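Local coordinates for protein AvrRxo1-ORF1 (Xanthomonas oryzae pv. oryzicola, PDB 4Z8T) that is a type III effector with a polynucleotide kinase domain, related to zeta toxins, that forms a complex with AvrRxo1-ORF2 and is probably a kinase, at residues A[160-163]-A[164-167]; A[170-173]-A[174-178]; A[319-322]-A[323-326]; A[303-306]-A[307-311]. All blocks are in the same frame, centred on the assembly; numbering follows the deposited sequence.

Contact 1: residues A[160-163]-A[164-167]; sequences LSRE and YEID. With SO4 (sulfate ion), chain C.
E165 turns back from the first turn of helix 163-176 to the loop at R162. Its CG lies anti to the carbonyl carbon (chi1 -55°), which sends the chain toward the helix start. E165 CB is 3.5 Å from R162 O. CG sits 3.5 Å above the plane of the Y164 ring, toward its rim. At the tip, E165 OE1 accepts from R162 N at 3.1 Å, a nearly straight bond that meets the anti side of the carboxylate. R162 is the N-cap residue, and its O in turn accepts from I166 N at 3.1 Å. The tip also meets a sulfate ion. E165 OE1 is 2.7 Å from sulfate O1, and E165 OE2 is 2.7 Å from sulfate O3. S161 holds the same O1 twice, through N at 2.9 Å and OG at 2.7 Å. R159 also binds the ion. CD1 of I166 packs on CB of L160. Y164 OH bonds to D56 of the AvrRxo1-ORF2 chain, so the turn is also part of that interface. The E165 carboxylate thus joins the R162 amide to a sulfate that S161 and R159 also hold, and the helix start and the anion site share one side chain.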
ATOM      1  N   LEU A 160       7.763 -19.726 -12.690  1.00 21.78           N
ATOM      2  CA  LEU A 160       7.139 -20.702 -11.787  1.00 22.21           C
ATOM      3  C   LEU A 160       6.099 -20.048 -10.888  1.00 19.73           C
ATOM      4  O   LEU A 160       6.027 -20.348  -9.693  1.00 23.48           O
ATOM      5  CB  LEU A 160       8.190 -21.437 -10.944  1.00 20.09           C
ATOM      6  CG  LEU A 160       9.268 -22.196 -11.726  1.00 22.17           C
ATOM      7  CD1 LEU A 160      10.366 -22.691 -10.804  1.00 20.54           C
ATOM      8  CD2 LEU A 160       8.652 -23.355 -12.514  1.00 23.90           C
ATOM      9  N   SER A 161       5.286 -19.165 -11.457  1.00 23.42           N
ATOM     10  CA  SER A 161       4.390 -18.376 -10.623  1.00 21.06           C
ATOM     11  C   SER A 161       3.230 -19.216 -10.087  1.00 26.84           C
ATOM     12  O   SER A 161       2.976 -19.221  -8.877  1.00 29.58           O
ATOM     13  CB  SER A 161       3.919 -17.097 -11.334  1.00 26.24           C
ATOM     14  OG  SER A 161       3.216 -17.345 -12.539  1.00 29.34           O
ATOM     15  N   ARG A 162       2.580 -19.979 -10.966  1.00 22.90           N
ATOM     16  CA  ARG A 162       1.264 -20.526 -10.635  1.00 26.32           C
ATOM     17  C   ARG A 162       1.235 -21.923 -10.034  1.00 25.20           C
ATOM     18  O   ARG A 162       2.179 -22.703 -10.185  1.00 23.17           O
ATOM     19  CB  ARG A 162       0.350 -20.445 -11.851  1.00 30.97           C
ATOM     20  CG  ARG A 162       0.290 -19.041 -12.407  1.00 33.10           C
ATOM     21  CD  ARG A 162      -0.891 -18.831 -13.314  1.00 30.57           C
ATOM     22  NE  ARG A 162      -0.745 -17.567 -14.022  1.00 32.64           N
ATOM     23  CZ  ARG A 162      -1.214 -16.407 -13.583  1.00 29.76           C
ATOM     24  NH1 ARG A 162      -1.018 -15.308 -14.300  1.00 29.50           N
ATOM     25  NH2 ARG A 162      -1.876 -16.346 -12.436  1.00 31.18           N
ATOM     26  N   GLU A 163       0.138 -22.224  -9.341  1.00 24.87           N
ATOM     27  CA  GLU A 163      -0.012 -23.503  -8.664  1.00 24.21           C
ATOM     28  C   GLU A 163       0.222 -24.691  -9.584  1.00 22.60           C
ATOM     29  O   GLU A 163       0.959 -25.612  -9.229  1.00 24.33           O
ATOM     30  CB  GLU A 163      -1.390 -23.617  -7.997  1.00 26.28           C
ATOM     31  CG  GLU A 163      -1.588 -22.723  -6.795  1.00 30.02           C
ATOM     32  CD  GLU A 163      -2.870 -23.039  -6.056  1.00 30.56           C
ATOM     33  OE1 GLU A 163      -3.235 -22.267  -5.144  1.00 35.76           O
ATOM     34  OE2 GLU A 163      -3.509 -24.061  -6.388  1.00 36.54           O
ATOM     35  N   TYR A 164      -0.370 -24.673 -10.774  1.00 25.86           N
ATOM     36  CA  TYR A 164      -0.239 -25.829 -11.662  1.00 27.94           C
ATOM     37  C   TYR A 164       1.208 -26.090 -12.055  1.00 23.69           C
ATOM     38  O   TYR A 164       1.614 -27.243 -12.199  1.00 25.50           O
ATOM     39  CB  TYR A 164      -1.146 -25.734 -12.900  1.00 28.76           C
ATOM     40  CG  TYR A 164      -0.699 -24.782 -13.988  1.00 29.91           C
ATOM     41  CD1 TYR A 164      -1.107 -23.458 -13.985  1.00 31.25           C
ATOM     42  CD2 TYR A 164       0.086 -25.220 -15.047  1.00 32.37           C
ATOM     43  CE1 TYR A 164      -0.721 -22.595 -14.984  1.00 31.66           C
ATOM     44  CE2 TYR A 164       0.478 -24.352 -16.050  1.00 34.27           C
ATOM     45  CZ  TYR A 164       0.066 -23.043 -16.010  1.00 36.75           C
ATOM     46  OH  TYR A 164       0.442 -22.162 -16.999  1.00 37.61           O
ATOM     47  N   GLU A 165       1.990 -25.026 -12.192  1.00 24.61           N
ATOM     48  CA  GLU A 165       3.384 -25.177 -12.584  1.00 23.23           C
ATOM     49  C   GLU A 165       4.189 -25.772 -11.431  1.00 22.23           C
ATOM     50  O   GLU A 165       4.975 -26.705 -11.615  1.00 19.75           O
ATOM     51  CB  GLU A 165       3.964 -23.819 -13.001  1.00 26.54           C
ATOM     52  CG  GLU A 165       3.181 -23.118 -14.099  1.00 30.60           C
ATOM     53  CD  GLU A 165       3.762 -21.762 -14.478  1.00 33.77           C
ATOM     54  OE1 GLU A 165       3.868 -20.882 -13.599  1.00 29.01           O
ATOM     55  OE2 GLU A 165       4.100 -21.565 -15.667  1.00 38.47           O
ATOM     56  N   ILE A 166       3.996 -25.200 -10.246  1.00 20.42           N
ATOM     57  CA  ILE A 166       4.636 -25.686  -9.036  1.00 20.09           C
ATOM     58  C   ILE A 166       4.287 -27.162  -8.780  1.00 21.36           C
ATOM     59  O   ILE A 166       5.179 -27.976  -8.515  1.00 21.63           O
ATOM     60  CB  ILE A 166       4.258 -24.795  -7.833  1.00 24.07           C
ATOM     61  CG1 ILE A 166       4.894 -23.412  -7.997  1.00 24.26           C
ATOM     62  CG2 ILE A 166       4.689 -25.428  -6.523  1.00 26.16           C
ATOM     63  CD1 ILE A 166       6.406 -23.436  -7.928  1.00 24.84           C
ATOM     64  N   ASP A 167       3.004 -27.507  -8.898  1.00 21.54           N
ATOM     65  CA  ASP A 167       2.566 -28.891  -8.715  1.00 22.64           C
ATOM     66  C   ASP A 167       3.250 -29.832  -9.700  1.00 21.12           C
ATOM     67  O   ASP A 167       3.640 -30.945  -9.344  1.00 22.33           O
ATOM     68  CB  ASP A 167       1.044 -29.008  -8.902  1.00 22.54           C
ATOM     69  CG  ASP A 167       0.253 -28.426  -7.746  1.00 24.57           C
ATOM     70  OD1 ASP A 167       0.839 -28.171  -6.675  1.00 25.37           O
ATOM     71  OD2 ASP A 167      -0.977 -28.246  -7.907  1.00 28.11           O
TER
HETATM   72  S   SO4 C 501       4.385 -18.236 -15.613  1.00 41.78           S
HETATM   73  O1  SO4 C 501       4.944 -18.528 -14.299  1.00 32.62           O
HETATM   74  O2  SO4 C 501       4.082 -16.815 -15.744  1.00 39.69           O
HETATM   75  O3  SO4 C 501       3.150 -19.002 -15.809  1.00 41.67           O
HETATM   76  O4  SO4 C 501       5.340 -18.623 -16.649  1.00 40.62           O
HETATM   77  O   HOH W   1       6.998 -20.638 -15.412  1.00 29.32           O
HETATM   78  O   HOH W   2      -3.428 -27.109  -6.760  1.00 39.71           O

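Contact 2: residues A[170-173]-A[174-178]; sequences IQLA and KETGR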
ATOM      1  N   ILE A 170       6.907 -30.403  -8.672  1.00 19.15           N
ATOM      2  CA  ILE A 170       6.935 -31.244  -7.478  1.00 21.26           C
ATOM      3  C   ILE A 170       6.665 -32.690  -7.893  1.00 20.98           C
ATOM      4  O   ILE A 170       7.353 -33.612  -7.460  1.00 21.16           O
ATOM      5  CB  ILE A 170       5.914 -30.775  -6.412  1.00 22.34           C
ATOM      6  CG1 ILE A 170       6.415 -29.496  -5.727  1.00 22.56           C
ATOM      7  CG2 ILE A 170       5.680 -31.859  -5.373  1.00 24.63           C
ATOM      8  CD1 ILE A 170       5.404 -28.845  -4.777  1.00 20.36           C
ATOM      9  N   GLN A 171       5.667 -32.877  -8.749  1.00 20.02           N
ATOM     10  CA  GLN A 171       5.354 -34.215  -9.250  1.00 22.35           C
ATOM     11  C   GLN A 171       6.534 -34.803 -10.020  1.00 22.73           C
ATOM     12  O   GLN A 171       6.881 -35.964  -9.829  1.00 22.40           O
ATOM     13  CB  GLN A 171       4.108 -34.180 -10.123  1.00 25.76           C
ATOM     14  CG  GLN A 171       3.621 -35.554 -10.540  1.00 30.20           C
ATOM     15  CD  GLN A 171       2.294 -35.486 -11.265  1.00 39.82           C
ATOM     16  OE1 GLN A 171       2.032 -34.541 -12.016  1.00 43.42           O
ATOM     17  NE2 GLN A 171       1.443 -36.483 -11.040  1.00 44.17           N
ATOM     18  N   LEU A 172       7.169 -34.001 -10.872  1.00 21.13           N
ATOM     19  CA  LEU A 172       8.339 -34.475 -11.600  1.00 20.51           C
ATOM     20  C   LEU A 172       9.435 -34.910 -10.637  1.00 21.62           C
ATOM     21  O   LEU A 172      10.045 -35.958 -10.821  1.00 21.51           O
ATOM     22  CB  LEU A 172       8.867 -33.383 -12.539  1.00 21.96           C
ATOM     23  CG  LEU A 172       9.946 -33.803 -13.541  1.00 27.97           C
ATOM     24  CD1 LEU A 172       9.765 -33.039 -14.850  1.00 32.86           C
ATOM     25  CD2 LEU A 172      11.335 -33.570 -12.996  1.00 27.98           C
ATOM     26  N   ALA A 173       9.689 -34.104  -9.607  1.00 19.04           N
ATOM     27  CA  ALA A 173      10.709 -34.450  -8.634  1.00 19.76           C
ATOM     28  C   ALA A 173      10.366 -35.754  -7.905  1.00 20.31           C
ATOM     29  O   ALA A 173      11.205 -36.654  -7.788  1.00 21.03           O
ATOM     30  CB  ALA A 173      10.901 -33.320  -7.650  1.00 20.40           C
ATOM     31  N   LYS A 174       9.131 -35.855  -7.435  1.00 22.49           N
ATOM     32  CA  LYS A 174       8.680 -37.054  -6.734  1.00 22.32           C
ATOM     33  C   LYS A 174       8.822 -38.306  -7.595  1.00 24.35           C
ATOM     34  O   LYS A 174       9.295 -39.345  -7.123  1.00 26.26           O
ATOM     35  CB  LYS A 174       7.225 -36.892  -6.287  1.00 25.76           C
ATOM     36  CG  LYS A 174       7.021 -35.877  -5.155  1.00 28.79           C
ATOM     37  CD  LYS A 174       7.644 -36.356  -3.851  1.00 30.29           C
ATOM     38  CE  LYS A 174       7.284 -35.447  -2.689  1.00 30.37           C
ATOM     39  NZ  LYS A 174       7.944 -35.920  -1.425  1.00 32.41           N
ATOM     40  N   GLU A 175       8.427 -38.203  -8.859  1.00 23.19           N
ATOM     41  CA  GLU A 175       8.463 -39.357  -9.756  1.00 23.41           C
ATOM     42  C   GLU A 175       9.869 -39.794 -10.139  1.00 26.12           C
ATOM     43  O   GLU A 175      10.086 -40.946 -10.511  1.00 29.18           O
ATOM     44  CB  GLU A 175       7.642 -39.080 -11.019  1.00 27.58           C
ATOM     45  CG  GLU A 175       6.143 -38.993 -10.767  1.00 32.13           C
ATOM     46  CD  GLU A 175       5.362 -38.629 -12.018  1.00 35.20           C
ATOM     47  OE1 GLU A 175       5.992 -38.334 -13.053  1.00 42.19           O
ATOM     48  OE2 GLU A 175       4.115 -38.631 -11.968  1.00 40.00           O
ATOM     49  N   THR A 176      10.824 -38.870 -10.061  1.00 23.40           N
ATOM     50  CA  THR A 176      12.183 -39.157 -10.502  1.00 22.52           C
ATOM     51  C   THR A 176      13.166 -39.253  -9.352  1.00 23.37           C
ATOM     52  O   THR A 176      14.362 -39.404  -9.578  1.00 28.22           O
ATOM     53  CB  THR A 176      12.692 -38.112 -11.514  1.00 24.90           C
ATOM     54  OG1 THR A 176      12.669 -36.812 -10.903  1.00 22.41           O
ATOM     55  CG2 THR A 176      11.821 -38.103 -12.753  1.00 27.02           C
ATOM     56  N   GLY A 177      12.669 -39.170  -8.121  1.00 22.43           N
ATOM     57  CA  GLY A 177      13.516 -39.324  -6.955  1.00 23.39           C
ATOM     58  C   GLY A 177      14.468 -38.156  -6.757  1.00 24.10           C
ATOM     59  O   GLY A 177      15.591 -38.338  -6.286  1.00 25.97           O
ATOM     60  N   ARG A 178      14.024 -36.958  -7.119  1.00 21.15           N
ATOM     61  CA  ARG A 178      14.831 -35.759  -6.891  1.00 18.70           C
ATOM     62  C   ARG A 178      14.281 -34.951  -5.728  1.00 20.68           C
ATOM     63  O   ARG A 178      13.058 -34.872  -5.544  1.00 19.63           O
ATOM     64  CB  ARG A 178      14.809 -34.868  -8.131  1.00 18.40           C
ATOM     65  CG  ARG A 178      15.531 -35.426  -9.349  1.00 18.36           C
ATOM     66  CD  ARG A 178      15.487 -34.394 -10.461  1.00 19.37           C
ATOM     67  NE  ARG A 178      16.294 -34.756 -11.625  1.00 20.16           N
ATOM     68  CZ  ARG A 178      15.829 -35.356 -12.717  1.00 21.25           C
ATOM     69  NH1 ARG A 178      14.548 -35.697 -12.817  1.00 21.31           N
ATOM     70  NH2 ARG A 178      16.658 -35.621 -13.715  1.00 21.39           N
TER
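Q171 and E175, one turn apart, cross at a slant, with amide and carboxylate planes 46° apart. The touch is made by the Q171 stem: its CG is 3.4 Å from E175 OE2. The other oxygen of E175 is engaged in a salt bridge with R142. L172 and T176 also meet at an angle. T176 OG1 stands between its backbone N and carbonyl carbon (chi1 60°), from where it donates to L172 O at 2.8 Å. The T176 N bond to the same oxygen is weak. The R178 chain is extended from CG to NE and meets L172 at a slant. Its NH1 lies 3.9 Å from L172 CD2 and makes a weak bond to T176 OG1. The guanidinium also bonds to the backbone oxygens of L141, R142 and A152. CB of R178 lies near CB of A173, whose carbonyl oxygen takes two donors from opposite faces of its plane. R178 N reaches A173 O at 2.9 Å, and T176 N reaches it at 3.2 Å from above the plane. Between them G177 has positive phi (70°), which reverses the chain. This is a Schellman motif, closing helix 163-176 just before strand 179-185 of the central sheet, consistent with a P-loop NTPase fold.

Contact 3: residues A[319-322]-A[323-326]; sequences GKSW and SAAL
With chi1 at 66°, S321 places OG between its backbone N and carbonyl carbon, facing the amide of A324. W322 has CG anti to its carbonyl carbon (chi1 -80°), which sets the indole where L326 meets it at a slant. The serine torsion allows a capping bond: A324 N donates to S321 OG at 3.0 Å, and the approach is nearly straight. The CB of A324 lies 3.4 Å from the same OG, so the hydroxyl is flanked by a methyl as well as an amide. S321 also starts the helical backbone bonds, since its O accepts from A325 N at 2.8 Å. The methyl of A325 sits against that carbonyl oxygen. K320 CB comes to 4.2 Å from A324 CB, and the rest of the lysine chain leads away. One residue on, W322 O accepts from L326 N at 2.9 Å. Between the side chains of this pair, L326 CD1 approaches W322 CE3 on the benzene part of the indole, at 4.1 Å. Both pack on L193 and L197 of helix 189-198, and helix 210-222 adds Y210 and V213. The indole NE1 makes a weak bond to E190. This is a serine N-cap of helix 322-331, with W322 and L326 packing the helix start on helices 189-198 and 210-222.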
ATOM      1  N   GLY A 319      10.506  10.742 -20.522  1.00 27.58           N
ATOM      2  CA  GLY A 319       9.278  11.275 -21.089  1.00 29.50           C
ATOM      3  C   GLY A 319       8.230  10.250 -21.492  1.00 28.93           C
ATOM      4  O   GLY A 319       7.088  10.605 -21.807  1.00 31.84           O
ATOM      5  N   LYS A 320       8.615   8.977 -21.504  1.00 25.79           N
ATOM      6  CA  LYS A 320       7.691   7.903 -21.840  1.00 25.89           C
ATOM      7  C   LYS A 320       7.142   7.239 -20.574  1.00 23.02           C
ATOM      8  O   LYS A 320       7.795   7.257 -19.523  1.00 24.86           O
ATOM      9  CB  LYS A 320       8.391   6.865 -22.727  1.00 25.42           C
ATOM     10  CG  LYS A 320       8.832   7.408 -24.092  1.00 31.42           C
ATOM     11  CD  LYS A 320       9.306   6.284 -25.021  1.00 35.80           C
ATOM     12  CE  LYS A 320       9.506   6.777 -26.460  1.00 41.47           C
ATOM     13  NZ  LYS A 320      10.539   7.853 -26.552  1.00 45.06           N
ATOM     14  N   SER A 321       5.945   6.670 -20.676  1.00 23.97           N
ATOM     15  CA  SER A 321       5.372   5.904 -19.566  1.00 22.97           C
ATOM     16  C   SER A 321       6.139   4.601 -19.440  1.00 22.80           C
ATOM     17  O   SER A 321       6.800   4.187 -20.392  1.00 21.96           O
ATOM     18  CB  SER A 321       3.900   5.589 -19.812  1.00 24.35           C
ATOM     19  OG  SER A 321       3.724   4.711 -20.916  1.00 23.15           O
ATOM     20  N   TRP A 322       6.043   3.936 -18.291  1.00 21.51           N
ATOM     21  CA  TRP A 322       6.659   2.612 -18.168  1.00 20.69           C
ATOM     22  C   TRP A 322       6.188   1.687 -19.291  1.00 19.59           C
ATOM     23  O   TRP A 322       6.972   0.940 -19.859  1.00 20.85           O
ATOM     24  CB  TRP A 322       6.302   1.958 -16.830  1.00 20.37           C
ATOM     25  CG  TRP A 322       7.071   2.402 -15.628  1.00 20.11           C
ATOM     26  CD1 TRP A 322       6.555   2.954 -14.484  1.00 22.31           C
ATOM     27  CD2 TRP A 322       8.482   2.287 -15.410  1.00 18.81           C
ATOM     28  NE1 TRP A 322       7.554   3.191 -13.581  1.00 23.98           N
ATOM     29  CE2 TRP A 322       8.749   2.796 -14.121  1.00 21.28           C
ATOM     30  CE3 TRP A 322       9.542   1.797 -16.173  1.00 20.08           C
ATOM     31  CZ2 TRP A 322      10.035   2.842 -13.591  1.00 23.91           C
ATOM     32  CZ3 TRP A 322      10.816   1.842 -15.646  1.00 20.63           C
ATOM     33  CH2 TRP A 322      11.054   2.356 -14.367  1.00 20.79           C
ATOM     34  N   SER A 323       4.896   1.726 -19.606  1.00 21.76           N
ATOM     35  CA  SER A 323       4.345   0.850 -20.633  1.00 19.54           C
ATOM     36  C   SER A 323       4.947   1.155 -22.001  1.00 22.35           C
ATOM     37  O   SER A 323       5.397   0.259 -22.702  1.00 21.40           O
ATOM     38  CB  SER A 323       2.825   0.983 -20.687  1.00 25.82           C
ATOM     39  OG  SER A 323       2.294   0.115 -21.666  1.00 33.12           O
ATOM     40  N   ALA A 324       4.972   2.431 -22.365  1.00 21.38           N
ATOM     41  CA  ALA A 324       5.563   2.837 -23.640  1.00 24.15           C
ATOM     42  C   ALA A 324       7.061   2.521 -23.723  1.00 23.94           C
ATOM     43  O   ALA A 324       7.568   2.090 -24.773  1.00 23.49           O
ATOM     44  CB  ALA A 324       5.312   4.313 -23.877  1.00 25.29           C
ATOM     45  N   ALA A 325       7.762   2.737 -22.614  1.00 20.38           N
ATOM     46  CA  ALA A 325       9.197   2.478 -22.536  1.00 19.14           C
ATOM     47  C   ALA A 325       9.507   0.995 -22.738  1.00 21.91           C
ATOM     48  O   ALA A 325      10.340   0.635 -23.564  1.00 21.24           O
ATOM     49  CB  ALA A 325       9.733   2.946 -21.193  1.00 19.96           C
ATOM     50  N   LEU A 326       8.849   0.120 -21.980  1.00 18.53           N
ATOM     51  CA  LEU A 326       9.118  -1.306 -22.153  1.00 18.48           C
ATOM     52  C   LEU A 326       8.676  -1.814 -23.530  1.00 22.50           C
ATOM     53  O   LEU A 326       9.273  -2.744 -24.069  1.00 22.42           O
ATOM     54  CB  LEU A 326       8.467  -2.142 -21.042  1.00 18.76           C
ATOM     55  CG  LEU A 326       9.385  -2.426 -19.854  1.00 17.40           C
ATOM     56  CD1 LEU A 326       9.557  -1.207 -18.960  1.00 18.57           C
ATOM     57  CD2 LEU A 326       8.837  -3.608 -19.054  1.00 19.02           C
TER

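Contact 4: residues A[303-306]-A[307-311]; sequences DPER and AAKTR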
ATOM      1  N   ASP A 303      25.654   1.598  -5.322  1.00 31.33           N
ATOM      2  CA  ASP A 303      26.733   1.072  -6.152  1.00 30.18           C
ATOM      3  C   ASP A 303      26.920   1.910  -7.412  1.00 30.72           C
ATOM      4  O   ASP A 303      25.977   2.113  -8.172  1.00 25.70           O
ATOM      5  CB  ASP A 303      26.444  -0.376  -6.547  1.00 31.39           C
ATOM      6  CG  ASP A 303      27.531  -0.962  -7.416  1.00 34.02           C
ATOM      7  OD1 ASP A 303      28.623  -1.250  -6.885  1.00 39.06           O
ATOM      8  OD2 ASP A 303      27.311  -1.128  -8.636  1.00 34.11           O
ATOM      9  N   PRO A 304      28.147   2.403  -7.644  1.00 26.10           N
ATOM     10  CA  PRO A 304      28.359   3.310  -8.778  1.00 25.42           C
ATOM     11  C   PRO A 304      27.998   2.717 -10.134  1.00 24.65           C
ATOM     12  O   PRO A 304      27.301   3.383 -10.902  1.00 23.01           O
ATOM     13  CB  PRO A 304      29.867   3.618  -8.708  1.00 24.11           C
ATOM     14  CG  PRO A 304      30.226   3.393  -7.282  1.00 25.59           C
ATOM     15  CD  PRO A 304      29.350   2.254  -6.808  1.00 29.35           C
ATOM     16  N   GLU A 305      28.453   1.497 -10.426  1.00 27.57           N
ATOM     17  CA  GLU A 305      28.183   0.880 -11.722  1.00 28.36           C
ATOM     18  C   GLU A 305      26.689   0.655 -11.932  1.00 25.12           C
ATOM     19  O   GLU A 305      26.156   0.958 -13.002  1.00 25.16           O
ATOM     20  CB  GLU A 305      28.919  -0.456 -11.857  1.00 34.59           C
ATOM     21  CG  GLU A 305      28.558  -1.213 -13.135  1.00 37.19           C
ATOM     22  CD  GLU A 305      28.946  -2.682 -13.101  1.00 40.57           C
ATOM     23  OE1 GLU A 305      29.069  -3.284 -14.189  1.00 42.92           O
ATOM     24  OE2 GLU A 305      29.118  -3.240 -11.994  1.00 45.10           O
ATOM     25  N   ARG A 306      26.025   0.110 -10.916  1.00 27.18           N
ATOM     26  CA  ARG A 306      24.583  -0.131 -10.983  1.00 29.49           C
ATOM     27  C   ARG A 306      23.816   1.181 -11.140  1.00 26.70           C
ATOM     28  O   ARG A 306      22.878   1.268 -11.930  1.00 25.73           O
ATOM     29  CB  ARG A 306      24.102  -0.906  -9.743  1.00 30.97           C
ATOM     30  CG  ARG A 306      24.006  -2.426  -9.952  1.00 40.73           C
ATOM     31  CD  ARG A 306      24.329  -3.252  -8.689  1.00 44.88           C
ATOM     32  NE  ARG A 306      23.543  -2.872  -7.512  1.00 47.87           N
ATOM     33  CZ  ARG A 306      23.282  -3.681  -6.485  1.00 50.81           C
ATOM     34  NH1 ARG A 306      23.726  -4.935  -6.481  1.00 52.07           N
ATOM     35  NH2 ARG A 306      22.563  -3.242  -5.460  1.00 47.01           N
ATOM     36  N   ALA A 307      24.227   2.208 -10.403  1.00 24.32           N
ATOM     37  CA  ALA A 307      23.540   3.485 -10.481  1.00 23.87           C
ATOM     38  C   ALA A 307      23.673   4.071 -11.885  1.00 21.97           C
ATOM     39  O   ALA A 307      22.701   4.552 -12.457  1.00 22.27           O
ATOM     40  CB  ALA A 307      24.089   4.452  -9.428  1.00 23.89           C
ATOM     41  N   ALA A 308      24.886   4.029 -12.437  1.00 21.45           N
ATOM     42  CA  ALA A 308      25.126   4.561 -13.779  1.00 21.54           C
ATOM     43  C   ALA A 308      24.327   3.831 -14.848  1.00 21.71           C
ATOM     44  O   ALA A 308      23.757   4.448 -15.740  1.00 22.34           O
ATOM     45  CB  ALA A 308      26.611   4.507 -14.110  1.00 21.40           C
ATOM     46  N   LYS A 309      24.278   2.506 -14.750  1.00 24.49           N
ATOM     47  CA  LYS A 309      23.549   1.717 -15.735  1.00 23.74           C
ATOM     48  C   LYS A 309      22.045   1.911 -15.623  1.00 20.70           C
ATOM     49  O   LYS A 309      21.345   1.937 -16.627  1.00 21.68           O
ATOM     50  CB  LYS A 309      23.923   0.232 -15.600  1.00 25.98           C
ATOM     51  CG  LYS A 309      25.366  -0.039 -15.985  1.00 27.86           C
ATOM     52  CD  LYS A 309      25.765  -1.491 -15.727  1.00 31.16           C
ATOM     53  CE  LYS A 309      27.137  -1.777 -16.325  1.00 38.48           C
ATOM     54  NZ  LYS A 309      27.631  -3.151 -16.010  1.00 41.24           N
ATOM     55  N   THR A 310      21.554   2.054 -14.400  1.00 21.38           N
ATOM     56  CA  THR A 310      20.131   2.289 -14.177  1.00 21.13           C
ATOM     57  C   THR A 310      19.763   3.618 -14.805  1.00 22.09           C
ATOM     58  O   THR A 310      18.792   3.732 -15.546  1.00 21.14           O
ATOM     59  CB  THR A 310      19.815   2.321 -12.674  1.00 22.12           C
ATOM     60  OG1 THR A 310      20.115   1.036 -12.103  1.00 26.37           O
ATOM     61  CG2 THR A 310      18.358   2.670 -12.432  1.00 22.27           C
ATOM     62  N   ARG A 311      20.591   4.618 -14.527  1.00 22.60           N
ATOM     63  CA  ARG A 311      20.409   5.969 -15.025  1.00 25.29           C
ATOM     64  C   ARG A 311      20.364   6.006 -16.545  1.00 21.59           C
ATOM     65  O   ARG A 311      19.447   6.564 -17.142  1.00 24.60           O
ATOM     66  CB  ARG A 311      21.582   6.811 -14.516  1.00 26.07           C
ATOM     67  CG  ARG A 311      21.577   8.238 -14.910  1.00 30.52           C
ATOM     68  CD  ARG A 311      22.411   9.026 -13.916  1.00 28.27           C
ATOM     69  NE  ARG A 311      23.861   8.923 -14.114  1.00 30.88           N
ATOM     70  CZ  ARG A 311      24.722   8.365 -13.255  1.00 28.50           C
ATOM     71  NH1 ARG A 311      24.307   7.815 -12.117  1.00 27.39           N
ATOM     72  NH2 ARG A 311      26.018   8.358 -13.538  1.00 29.16           N
TER
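A307 opens the second segment by donating from N to D303 O at 2.8 Å. Its methyl lies against the same oxygen and turns to the buried side, where it meets I301 and E298. A308 N follows, bonded to P304 O at 2.9 Å, with its CB also close to that carbonyl. These bonds belong to the first turn of helix 304-315, for which D303 is the N-cap. The cap is made by the side chain: R306 N donates to D303 OD2 at 2.9 Å, on the anti side of the carboxylate. CG of D303 is anti to its backbone N (chi1 180°), which brings OD2 to the R306 amide. P304 in the first helical position suits this start, because it has no amide hydrogen to offer. K309 comes next. Its N bonds to E305 O at 3.0 Å, and its extended chain crosses the E305 stem at a slant, with CE 3.5 Å from E305 CG. The two ends form a salt bridge on the surface, though the modelled spacing of their charged atoms is implausibly short and its exact value is doubtful. T310 then grips R306 O twice, through N at 2.9 Å and OG1 at 2.8 Å, from opposite faces of the carbonyl plane. T310 also packs on V194 of helix 189-198. R311 NH1 forms a salt bridge with E298.

Contacts 1 and 2 are the two ends of helix 163-176, with centres 14 Å apart. Contact 1 is the start, partly buried against a bound sulfate and the AvrRxo1-ORF2 chain. Contact 2 is the finish, mixing exposed Q171, K174 and E175 with buried L172, A173 and R178. Contacts 3 and 4 are the starts of the successive helices 322-331 and 304-315, about 8 Å apart at nearest atoms. Both pack on helix 189-198. Contact 3 does so through buried W322 and L326, with A325 buried too. Contact 4 uses K309 and T310, and is mostly exposed apart from A307 and T310. A hydroxyl caps contact 3, a carboxylate contact 4. Contact 4 alone carries a salt bridge between its segments, E305 to K309, of doubtful spacing.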